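Ulp1-like SUMO protease (Chaetomium thermophilum, PDB 6DG4) probably cleaves SUMO from modified proteins and processes its precursors as a cysteine protease of the C48 family, the chain being its C-terminal catalytic domain. Local coordinates at residues A141-H152 with V165-V173. Residues are numbered along the deposited sequence; the frame is centred on the assembly and turned at random. Where two conformers were deposited one is given.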
ATOM      1  N   ALA A 141       5.870   2.050   4.914  1.00  8.87           N
ATOM      2  CA  ALA A 141       6.948   2.965   4.573  1.00  9.48           C
ATOM      3  C   ALA A 141       6.689   3.500   3.171  1.00  9.63           C
ATOM      4  O   ALA A 141       6.227   2.770   2.288  1.00  9.76           O
ATOM      5  CB  ALA A 141       8.304   2.266   4.640  1.00 12.06           C
ATOM      6  N   VAL A 142       6.976   4.781   2.978  1.00 10.14           N
ATOM      7  CA  VAL A 142       6.767   5.446   1.700  1.00  9.43           C
ATOM      8  C   VAL A 142       8.016   6.255   1.399  1.00  9.55           C
ATOM      9  O   VAL A 142       8.393   7.138   2.177  1.00 11.89           O
ATOM     10  CB  VAL A 142       5.528   6.358   1.714  1.00 10.39           C
ATOM     11  CG1 VAL A 142       5.299   6.983   0.334  1.00 11.94           C
ATOM     12  CG2 VAL A 142       4.299   5.585   2.157  1.00 11.69           C
ATOM     13  N   ILE A 143       8.661   5.954   0.287  1.00  9.26           N
ATOM     14  CA  ILE A 143       9.748   6.776  -0.219  1.00  9.51           C
ATOM     15  C   ILE A 143       9.193   7.577  -1.386  1.00  9.30           C
ATOM     16  O   ILE A 143       8.492   7.030  -2.249  1.00  9.77           O
ATOM     17  CB  ILE A 143      10.951   5.917  -0.640  1.00 10.10           C
ATOM     18  CG1 ILE A 143      11.455   5.086   0.546  1.00 10.68           C
ATOM     19  CG2 ILE A 143      12.064   6.804  -1.188  1.00 10.37           C
ATOM     20  CD1 ILE A 143      12.508   4.041   0.172  1.00 11.56           C
ATOM     21  N   ARG A 144       9.476   8.876  -1.399  1.00  9.93           N
ATOM     22  CA  ARG A 144       9.011   9.777  -2.454  1.00  9.81           C
ATOM     23  C   ARG A 144      10.251  10.372  -3.105  1.00 10.63           C
ATOM     24  O   ARG A 144      10.743  11.431  -2.682  1.00 10.31           O
ATOM     25  CB  ARG A 144       8.079  10.839  -1.885  1.00 10.56           C
ATOM     26  CG  ARG A 144       6.860  10.246  -1.183  1.00 11.37           C
ATOM     27  CD  ARG A 144       6.024  11.316  -0.518  1.00 12.87           C
ATOM     28  NE  ARG A 144       5.004  11.836  -1.415  1.00 12.92           N
ATOM     29  CZ  ARG A 144       4.332  12.963  -1.223  1.00 13.30           C
ATOM     30  NH1 ARG A 144       4.618  13.746  -0.192  1.00 15.23           N
ATOM     31  NH2 ARG A 144       3.380  13.309  -2.083  1.00 16.18           N
ATOM     32  N   PRO A 145      10.810   9.709  -4.123  1.00  9.73           N
ATOM     33  CA  PRO A 145      12.121  10.144  -4.635  1.00  9.13           C
ATOM     34  C   PRO A 145      12.142  11.544  -5.218  1.00  9.69           C
ATOM     35  O   PRO A 145      13.142  12.250  -5.053  1.00 10.82           O
ATOM     36  CB  PRO A 145      12.453   9.069  -5.681  1.00  9.40           C
ATOM     37  CG  PRO A 145      11.740   7.843  -5.160  1.00  9.98           C
ATOM     38  CD  PRO A 145      10.425   8.394  -4.669  1.00 10.40           C
ATOM     39  N   GLY A 146      11.086  11.967  -5.914  1.00 10.80           N
ATOM     40  CA  GLY A 146      11.066  13.318  -6.450  1.00 11.89           C
ATOM     41  C   GLY A 146      11.097  14.375  -5.367  1.00 10.87           C
ATOM     42  O   GLY A 146      11.576  15.491  -5.592  1.00 11.75           O
ATOM     43  N   ARG A 147      10.583  14.048  -4.184  0.79 10.91           N
ATOM     44  CA  ARG A 147      10.593  14.957  -3.048  0.79 11.88           C
ATOM     45  C   ARG A 147      11.803  14.769  -2.153  0.79 10.79           C
ATOM     46  O   ARG A 147      12.019  15.582  -1.247  0.79 11.70           O
ATOM     47  CB  ARG A 147       9.314  14.766  -2.235  0.79 13.97           C
ATOM     48  CG  ARG A 147       8.102  15.131  -3.055  0.79 16.47           C
ATOM     49  CD  ARG A 147       6.825  15.081  -2.289  0.79 22.03           C
ATOM     50  NE  ARG A 147       5.711  15.122  -3.224  0.79 24.86           N
ATOM     51  CZ  ARG A 147       5.137  16.233  -3.672  0.79 26.42           C
ATOM     52  NH1 ARG A 147       5.551  17.429  -3.272  0.79 25.13           N
ATOM     53  NH2 ARG A 147       4.131  16.138  -4.525  0.79 27.34           N
ATOM     54  N   ARG A 148      12.593  13.727  -2.396  1.00 10.89           N
ATOM     55  CA  ARG A 148      13.746  13.395  -1.568  1.00 10.23           C
ATOM     56  C   ARG A 148      13.319  13.175  -0.117  1.00 10.39           C
ATOM     57  O   ARG A 148      13.959  13.657   0.818  1.00 11.10           O
ATOM     58  CB  ARG A 148      14.866  14.436  -1.671  1.00 11.54           C
ATOM     59  CG  ARG A 148      15.236  14.875  -3.085  1.00 12.44           C
ATOM     60  CD  ARG A 148      15.893  13.786  -3.934  1.00 10.95           C
ATOM     61  NE  ARG A 148      16.484  14.395  -5.119  1.00 11.05           N
ATOM     62  CZ  ARG A 148      15.843  14.634  -6.258  1.00 10.63           C
ATOM     63  NH1 ARG A 148      14.579  14.289  -6.403  1.00 11.79           N
ATOM     64  NH2 ARG A 148      16.473  15.242  -7.252  1.00 12.05           N
ATOM     65  N   THR A 149      12.238  12.419   0.075  1.00  9.87           N
ATOM     66  CA  THR A 149      11.778  12.125   1.423  1.00  9.41           C
ATOM     67  C   THR A 149      11.582  10.632   1.638  1.00  9.08           C
ATOM     68  O   THR A 149      11.299   9.871   0.706  1.00  9.68           O
ATOM     69  CB  THR A 149      10.471  12.853   1.791  1.00 10.08           C
ATOM     70  OG1 THR A 149       9.396  12.405   0.954  1.00 11.18           O
ATOM     71  CG2 THR A 149      10.650  14.353   1.662  1.00 11.34           C
ATOM     72  N   VAL A 150      11.729  10.236   2.897  1.00  9.32           N
ATOM     73  CA  VAL A 150      11.294   8.931   3.366  1.00  9.48           C
ATOM     74  C   VAL A 150      10.304   9.155   4.498  1.00 10.09           C
ATOM     75  O   VAL A 150      10.405  10.130   5.252  1.00 11.35           O
ATOM     76  CB  VAL A 150      12.461   8.036   3.838  1.00 11.23           C
ATOM     77  CG1 VAL A 150      13.518   7.899   2.739  1.00 11.60           C
ATOM     78  CG2 VAL A 150      13.081   8.577   5.124  1.00 13.38           C
ATOM     79  N   SER A 151       9.356   8.230   4.627  1.00 10.31           N
ATOM     80  CA  SER A 151       8.337   8.325   5.656  1.00 10.35           C
ATOM     81  C   SER A 151       7.963   6.932   6.136  1.00 10.08           C
ATOM     82  O   SER A 151       8.055   5.950   5.394  1.00 10.09           O
ATOM     83  CB  SER A 151       7.057   9.007   5.151  1.00 10.42           C
ATOM     84  OG  SER A 151       7.321  10.294   4.622  1.00 11.54           O
ATOM     85  N   HIS A 152       7.512   6.869   7.381  1.00 10.22           N
ATOM     86  CA  HIS A 152       6.963   5.655   7.962  1.00 10.02           C
ATOM     87  C   HIS A 152       5.639   6.032   8.604  1.00  9.97           C
ATOM     88  O   HIS A 152       5.612   6.843   9.536  1.00 11.84           O
ATOM     89  CB  HIS A 152       7.930   5.084   8.999  1.00 10.71           C
ATOM     90  CG  HIS A 152       7.437   3.838   9.660  1.00 10.31           C
ATOM     91  ND1 HIS A 152       7.551   3.622  11.015  1.00 11.34           N
ATOM     92  CD2 HIS A 152       6.814   2.747   9.156  1.00 10.84           C
ATOM     93  CE1 HIS A 152       7.036   2.445  11.316  1.00 10.82           C
ATOM     94  NE2 HIS A 152       6.577   1.895  10.206  1.00 11.22           N
ATOM     95  N   VAL A 165      12.989   2.755  11.550  1.00 12.19           N
ATOM     96  CA  VAL A 165      12.563   2.505  10.178  1.00 11.16           C
ATOM     97  C   VAL A 165      13.066   3.607   9.256  1.00 10.34           C
ATOM     98  O   VAL A 165      13.575   3.337   8.162  1.00 10.66           O
ATOM     99  CB  VAL A 165      11.036   2.350  10.101  1.00 11.09           C
ATOM    100  CG1 VAL A 165      10.582   2.289   8.647  1.00 11.28           C
ATOM    101  CG2 VAL A 165      10.605   1.098  10.840  1.00 12.89           C
ATOM    102  N   LYS A 166      12.918   4.868   9.675  1.00 10.89           N
ATOM    103  CA  LYS A 166      13.367   5.978   8.842  1.00 11.66           C
ATOM    104  C   LYS A 166      14.841   5.845   8.484  1.00 11.12           C
ATOM    105  O   LYS A 166      15.234   6.078   7.335  1.00 11.23           O
ATOM    106  CB  LYS A 166      13.141   7.303   9.564  1.00 13.00           C
ATOM    107  CG  LYS A 166      11.690   7.683   9.740  1.00 15.48           C
ATOM    108  CD  LYS A 166      11.587   8.793  10.783  1.00 18.99           C
ATOM    109  CE  LYS A 166      10.183   9.292  10.945  1.00 21.80           C
ATOM    110  NZ  LYS A 166      10.115  10.322  12.016  1.00 20.54           N
ATOM    111  N   ALA A 167      15.681   5.506   9.463  1.00 12.36           N
ATOM    112  CA  ALA A 167      17.104   5.354   9.187  1.00 12.59           C
ATOM    113  C   ALA A 167      17.363   4.223   8.198  1.00 12.13           C
ATOM    114  O   ALA A 167      18.232   4.340   7.324  1.00 12.84           O
ATOM    115  CB  ALA A 167      17.862   5.116  10.490  1.00 13.76           C
ATOM    116  N   LYS A 168      16.628   3.114   8.323  1.00 11.73           N
ATOM    117  CA  LYS A 168      16.799   2.007   7.387  1.00 11.50           C
ATOM    118  C   LYS A 168      16.365   2.398   5.981  1.00 10.20           C
ATOM    119  O   LYS A 168      16.979   1.975   4.994  1.00 10.78           O
ATOM    120  CB  LYS A 168      16.030   0.785   7.880  1.00 11.98           C
ATOM    121  CG  LYS A 168      16.710   0.128   9.072  1.00 15.15           C
ATOM    122  CD  LYS A 168      15.933  -1.054   9.594  1.00 18.58           C
ATOM    123  CE  LYS A 168      16.597  -1.619  10.837  1.00 23.08           C
ATOM    124  NZ  LYS A 168      17.969  -2.114  10.561  1.00 26.68           N
ATOM    125  N   LEU A 169      15.311   3.203   5.870  1.00  9.92           N
ATOM    126  CA  LEU A 169      14.896   3.680   4.558  1.00  9.35           C
ATOM    127  C   LEU A 169      15.973   4.553   3.923  1.00  9.33           C
ATOM    128  O   LEU A 169      16.242   4.438   2.723  1.00 10.40           O
ATOM    129  CB  LEU A 169      13.578   4.440   4.678  1.00  9.91           C
ATOM    130  CG  LEU A 169      12.369   3.622   5.143  1.00 11.48           C
ATOM    131  CD1 LEU A 169      11.157   4.529   5.294  1.00 11.40           C
ATOM    132  CD2 LEU A 169      12.079   2.473   4.191  1.00 12.00           C
ATOM    133  N   LEU A 170      16.586   5.451   4.700  1.00 10.57           N
ATOM    134  CA  LEU A 170      17.639   6.295   4.145  1.00 10.62           C
ATOM    135  C   LEU A 170      18.873   5.480   3.771  1.00 10.32           C
ATOM    136  O   LEU A 170      19.543   5.799   2.782  1.00 11.69           O
ATOM    137  CB  LEU A 170      17.998   7.412   5.123  1.00 12.32           C
ATOM    138  CG  LEU A 170      16.936   8.509   5.227  1.00 13.16           C
ATOM    139  CD1 LEU A 170      17.164   9.369   6.459  1.00 16.10           C
ATOM    140  CD2 LEU A 170      16.936   9.393   3.988  1.00 14.62           C
ATOM    141  N   GLU A 171      19.183   4.426   4.531  1.00 11.18           N
ATOM    142  CA  GLU A 171      20.280   3.541   4.142  1.00 12.26           C
ATOM    143  C   GLU A 171      19.989   2.878   2.800  1.00 10.48           C
ATOM    144  O   GLU A 171      20.881   2.749   1.952  1.00 11.73           O
ATOM    145  CB  GLU A 171      20.518   2.496   5.234  1.00 15.14           C
ATOM    146  CG  GLU A 171      21.108   3.081   6.516  1.00 22.30           C
ATOM    147  CD  GLU A 171      21.083   2.116   7.698  1.00 30.58           C
ATOM    148  OE1 GLU A 171      20.509   1.008   7.577  1.00 32.76           O
ATOM    149  OE2 GLU A 171      21.636   2.477   8.761  1.00 33.40           O
ATOM    150  N   LEU A 172      18.736   2.469   2.584  1.00 10.77           N
ATOM    151  CA  LEU A 172      18.349   1.869   1.312  1.00 11.70           C
ATOM    152  C   LEU A 172      18.501   2.866   0.171  1.00 10.43           C
ATOM    153  O   LEU A 172      19.029   2.530  -0.896  1.00 11.60           O
ATOM    154  CB  LEU A 172      16.905   1.371   1.405  1.00 11.62           C
ATOM    155  CG  LEU A 172      16.276   0.819   0.125  1.00 11.84           C
ATOM    156  CD1 LEU A 172      17.005  -0.429  -0.345  1.00 15.05           C
ATOM    157  CD2 LEU A 172      14.805   0.518   0.365  1.00 12.80           C
ATOM    158  N   VAL A 173      18.024   4.096   0.373  1.00  9.52           N
ATOM    159  CA  VAL A 173      18.137   5.129  -0.654  1.00  9.11           C
ATOM    160  C   VAL A 173      19.601   5.364  -1.012  1.00  9.36           C
ATOM    161  O   VAL A 173      19.965   5.438  -2.192  1.00  9.75           O
ATOM    162  CB  VAL A 173      17.438   6.421  -0.186  1.00  9.86           C
ATOM    163  CG1 VAL A 173      17.704   7.561  -1.151  1.00 11.93           C
ATOM    164  CG2 VAL A 173      15.929   6.198  -0.036  1.00 11.38           C
TER
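Val150 meets Leu169 where strand 149-152 packs against helix 165-173, running roughly antiparallel to it (145°), their axes 7.9 Å apart. Followed outward, Leu169 first sets CB against Val150 CB at 3.9 Å. With CG opposite the carbonyl carbon (chi1 -64°), the side chain slides past the valine in the reverse direction. Its CD1 spans both strands, 3.7 Å from Ala141 CB and 3.4 Å from Ser151 O. Leu169 CD2 leans on Ala141 CB at 3.8 Å. Farther along the helix, Val150 CG2 abuts Leu170 CG, and Val173 CG2 reaches Ile143 CD1 at 4.0 Å. At the other end Val165 covers one face of the His152 ring, CG1 standing 3.9 Å from the centroid and 22° off the normal, a CH-pi contact. Hydrogen bonds from Ser162 N to His152 ND1 and between His152 NE2 and Thr139 OG1 fix the ring's rotation. With alanine in place of His152, Val165 CG1 would probably lose the face it packs on, and Ser162 N and Thr139 OG1 their ring partners. The helix is the crossover of a beta-alpha-beta unit leading to strand 187-188. The contact is almost wholly apolar, and Ser151 O already accepts from Val142 N, implying that side-chain shape and burial, rather than polar pairing, seat the helix on the sheet.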